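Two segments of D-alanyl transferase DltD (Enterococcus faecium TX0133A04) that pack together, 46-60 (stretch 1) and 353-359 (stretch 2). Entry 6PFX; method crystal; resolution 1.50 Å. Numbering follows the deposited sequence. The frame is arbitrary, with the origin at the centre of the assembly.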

# COMPACT_ATOMS: atom_id res chain seq x y z
N SER A 46 6.04 -0.36 -4.50
CA SER A 46 7.42 -0.77 -4.76
C SER A 46 8.41 -0.31 -3.69
O SER A 46 9.50 -0.88 -3.60
N GLU A 47 8.07 0.70 -2.89
CA GLU A 47 8.99 1.16 -1.86
C GLU A 47 9.29 0.07 -0.85
O GLU A 47 10.32 0.11 -0.17
N LEU A 48 8.41 -0.92 -0.72
CA LEU A 48 8.66 -1.95 0.27
C LEU A 48 9.78 -2.90 -0.13
O LEU A 48 10.25 -3.66 0.72
N SER A 49 10.22 -2.87 -1.38
CA SER A 49 11.38 -3.66 -1.79
C SER A 49 12.71 -2.95 -1.56
O SER A 49 13.76 -3.51 -1.88
N ARG A 50 12.70 -1.73 -1.01
CA ARG A 50 13.94 -0.98 -0.83
C ARG A 50 14.63 -1.47 0.44
O ARG A 50 14.60 -0.82 1.49
N ILE A 51 15.28 -2.62 0.34
CA ILE A 51 15.97 -3.21 1.49
C ILE A 51 17.28 -2.46 1.71
O ILE A 51 18.17 -2.47 0.85
N SER A 52 17.40 -1.81 2.86
CA SER A 52 18.59 -1.12 3.32
C SER A 52 18.64 -1.40 4.82
O SER A 52 17.72 -2.03 5.36
N PRO A 53 19.66 -0.92 5.53
CA PRO A 53 19.69 -1.14 6.98
C PRO A 53 18.48 -0.57 7.72
O PRO A 53 18.22 -1.01 8.85
N PHE A 54 17.71 0.34 7.10
CA PHE A 54 16.62 1.06 7.76
C PHE A 54 15.24 0.58 7.38
O PHE A 54 14.25 1.05 7.95
N HIS A 55 15.15 -0.37 6.47
CA HIS A 55 13.89 -0.98 6.08
C HIS A 55 13.22 -1.66 7.27
O HIS A 55 13.91 -2.21 8.14
N PRO A 56 11.89 -1.63 7.35
CA PRO A 56 11.20 -2.19 8.53
C PRO A 56 11.55 -3.63 8.85
O PRO A 56 11.58 -4.01 10.03
N SER A 57 11.79 -4.46 7.84
CA SER A 57 12.10 -5.85 8.12
C SER A 57 13.50 -5.99 8.71
O SER A 57 13.73 -6.88 9.54
N VAL A 58 14.44 -5.13 8.29
CA VAL A 58 15.80 -5.19 8.81
C VAL A 58 15.85 -4.72 10.26
O VAL A 58 16.44 -5.38 11.12
N LEU A 59 15.20 -3.59 10.56
CA LEU A 59 15.19 -3.12 11.94
C LEU A 59 14.52 -4.13 12.87
O LEU A 59 15.00 -4.39 13.98
N ALA A 60 13.39 -4.70 12.45
CA ALA A 60 12.69 -5.64 13.32
C ALA A 60 13.56 -6.85 13.64
O ALA A 60 13.57 -7.33 14.77
N GLY A 353 14.13 8.22 5.33
CA GLY A 353 12.68 8.16 5.37
C GLY A 353 12.18 6.94 6.11
O GLY A 353 11.30 7.04 6.97
N TRP A 354 12.74 5.77 5.78
CA TRP A 354 12.42 4.57 6.55
C TRP A 354 12.83 4.72 8.01
O TRP A 354 12.14 4.22 8.91
N LEU A 355 13.95 5.37 8.28
CA LEU A 355 14.30 5.58 9.68
C LEU A 355 13.28 6.47 10.37
O LEU A 355 12.87 6.18 11.50
N ALA A 356 12.82 7.53 9.68
CA ALA A 356 11.82 8.40 10.28
C ALA A 356 10.53 7.63 10.52
O ALA A 356 9.85 7.82 11.54
N ALA A 357 10.16 6.78 9.57
CA ALA A 357 8.96 5.97 9.73
C ALA A 357 9.08 5.08 10.96
O ALA A 357 8.09 4.89 11.68
N ASP A 358 10.28 4.56 11.22
CA ASP A 358 10.45 3.68 12.36
C ASP A 358 10.12 4.38 13.67
O ASP A 358 9.75 3.71 14.64
N GLN A 359 10.29 5.70 13.74
CA GLN A 359 9.98 6.42 14.97
C GLN A 359 8.50 6.38 15.30
O GLN A 359 8.11 6.64 16.45

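The two segments pack through a largely apolar contact centred on one tryptophan, with no direct hydrogen bond between them and a single water joining their backbones. Trp354 points from its helix toward stretch 1 with chi1 m (-80°) and chi2 at 123°, and residues of stretch 1 from Glu47 to Pro56 pack against its indole. Pro56, in the first turn of the stretch 1 helix, lies over one ring face: its CD sits 3.7 Å from the centroid of the six-membered ring, a CH-pi contact, and its CG is 3.5 Å from Trp354 CZ3. Glu47 O approaches the ring edge, 3.6 Å from Trp354 CZ2, while Leu48 (m, t), although its CA-to-CB bond points away, brings CD2 to 3.7 Å from Trp354 CH2. His55 (t) meets the indole obliquely; its imidazole is held within its own stretch, NE2 donating to Leu48 O (2.7 Å) and ND1 capping the helix by accepting from Ser57 N (3.0 Å). Phe54 (m) points toward stretch 2 and places CD1 4.3 Å from Leu355 CB; farther along, Leu59 (m, t) sets CD1 3.5 Å from CG of Asp358 (t), whose carboxylate oxygens are hydrogen-bonded elsewhere in the structure. Water 1 donates to both Phe54 O and Trp354 O, each at 2.8 Å, linking the two main chains.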

# COMPACT_ATOMS: atom_id res chain seq x y z
CB SER A 46 7.87 -0.25 -6.13
OG SER A 46 7.64 1.14 -6.25
CB GLU A 47 8.45 2.41 -1.16
CG GLU A 47 7.23 2.19 -0.26
CD GLU A 47 5.93 1.96 -1.01
OE1 GLU A 47 5.86 2.16 -2.24
OE2 GLU A 47 4.97 1.56 -0.34
CB LEU A 48 7.36 -2.73 0.53
CG LEU A 48 6.29 -1.95 1.30
CD1 LEU A 48 4.97 -2.71 1.28
CD2 LEU A 48 6.73 -1.70 2.73
CB SER A 49 11.27 -4.03 -3.27
OG SER A 49 11.53 -2.89 -4.07
CB ARG A 50 13.68 0.53 -0.79
CG ARG A 50 12.95 1.12 -2.00
CD ARG A 50 13.68 0.86 -3.31
NE ARG A 50 13.56 -0.52 -3.78
CZ ARG A 50 14.45 -1.13 -4.56
NH1 ARG A 50 14.24 -2.39 -4.93
NH2 ARG A 50 15.54 -0.49 -4.96
CB ILE A 51 16.23 -4.71 1.31
CG1 ILE A 51 14.96 -5.46 0.89
CG2 ILE A 51 16.78 -5.31 2.62
CD1 ILE A 51 13.97 -5.68 2.00
CB SER A 52 18.47 0.38 3.09
OG SER A 52 17.59 0.97 4.04
CB PRO A 53 21.00 -0.48 7.42
CG PRO A 53 21.86 -0.49 6.18
CD PRO A 53 20.89 -0.28 5.04
CB PHE A 54 16.79 2.57 7.51
CG PHE A 54 18.19 3.00 7.73
CD1 PHE A 54 18.69 3.14 9.02
CD2 PHE A 54 19.06 3.14 6.67
CE1 PHE A 54 20.01 3.46 9.24
CE2 PHE A 54 20.39 3.48 6.88
CZ PHE A 54 20.86 3.63 8.17
CB HIS A 55 14.23 -1.98 4.98
CG HIS A 55 13.05 -2.69 4.41
ND1 HIS A 55 12.44 -3.75 5.05
CD2 HIS A 55 12.39 -2.51 3.25
CE1 HIS A 55 11.44 -4.18 4.31
NE2 HIS A 55 11.38 -3.45 3.21
CB PRO A 56 9.71 -2.06 8.17
CG PRO A 56 9.64 -0.99 7.13
CD PRO A 56 10.96 -1.01 6.39
CB SER A 57 12.00 -6.68 6.84
OG SER A 57 10.69 -6.62 6.28
CB VAL A 58 16.77 -4.38 7.92
CG1 VAL A 58 18.20 -4.51 8.51
CG2 VAL A 58 16.72 -4.84 6.48
CB LEU A 59 14.50 -1.77 12.02
CG LEU A 59 15.21 -0.63 11.29
CD1 LEU A 59 14.34 0.60 11.31
CD2 LEU A 59 16.58 -0.34 11.91
CB ALA A 60 11.38 -6.09 12.66
CB TRP A 354 13.05 3.32 5.92
CG TRP A 354 12.29 2.78 4.75
CD1 TRP A 354 12.76 2.57 3.48
CD2 TRP A 354 10.91 2.35 4.73
NE1 TRP A 354 11.77 2.05 2.68
CE2 TRP A 354 10.63 1.90 3.43
CE3 TRP A 354 9.90 2.30 5.70
CZ2 TRP A 354 9.37 1.42 3.06
CZ3 TRP A 354 8.66 1.81 5.34
CH2 TRP A 354 8.41 1.38 4.03
CB LEU A 355 15.71 6.16 9.81
CG LEU A 355 16.15 6.46 11.24
CD1 LEU A 355 16.24 5.18 12.05
CD2 LEU A 355 17.47 7.22 11.29
CB ALA A 356 11.52 9.59 9.36
CB ALA A 357 8.73 5.16 8.45
CB ASP A 358 11.87 3.12 12.43
CG ASP A 358 11.98 1.98 13.43
OD1 ASP A 358 11.18 1.03 13.30
OD2 ASP A 358 12.81 2.05 14.38
CB GLN A 359 10.46 7.86 14.88
CG GLN A 359 11.93 7.99 14.46
CD GLN A 359 12.88 7.05 15.18
OE1 GLN A 359 12.97 7.07 16.41
NE2 GLN A 359 13.57 6.19 14.43
O HOH W 1 11.65 1.45 8.86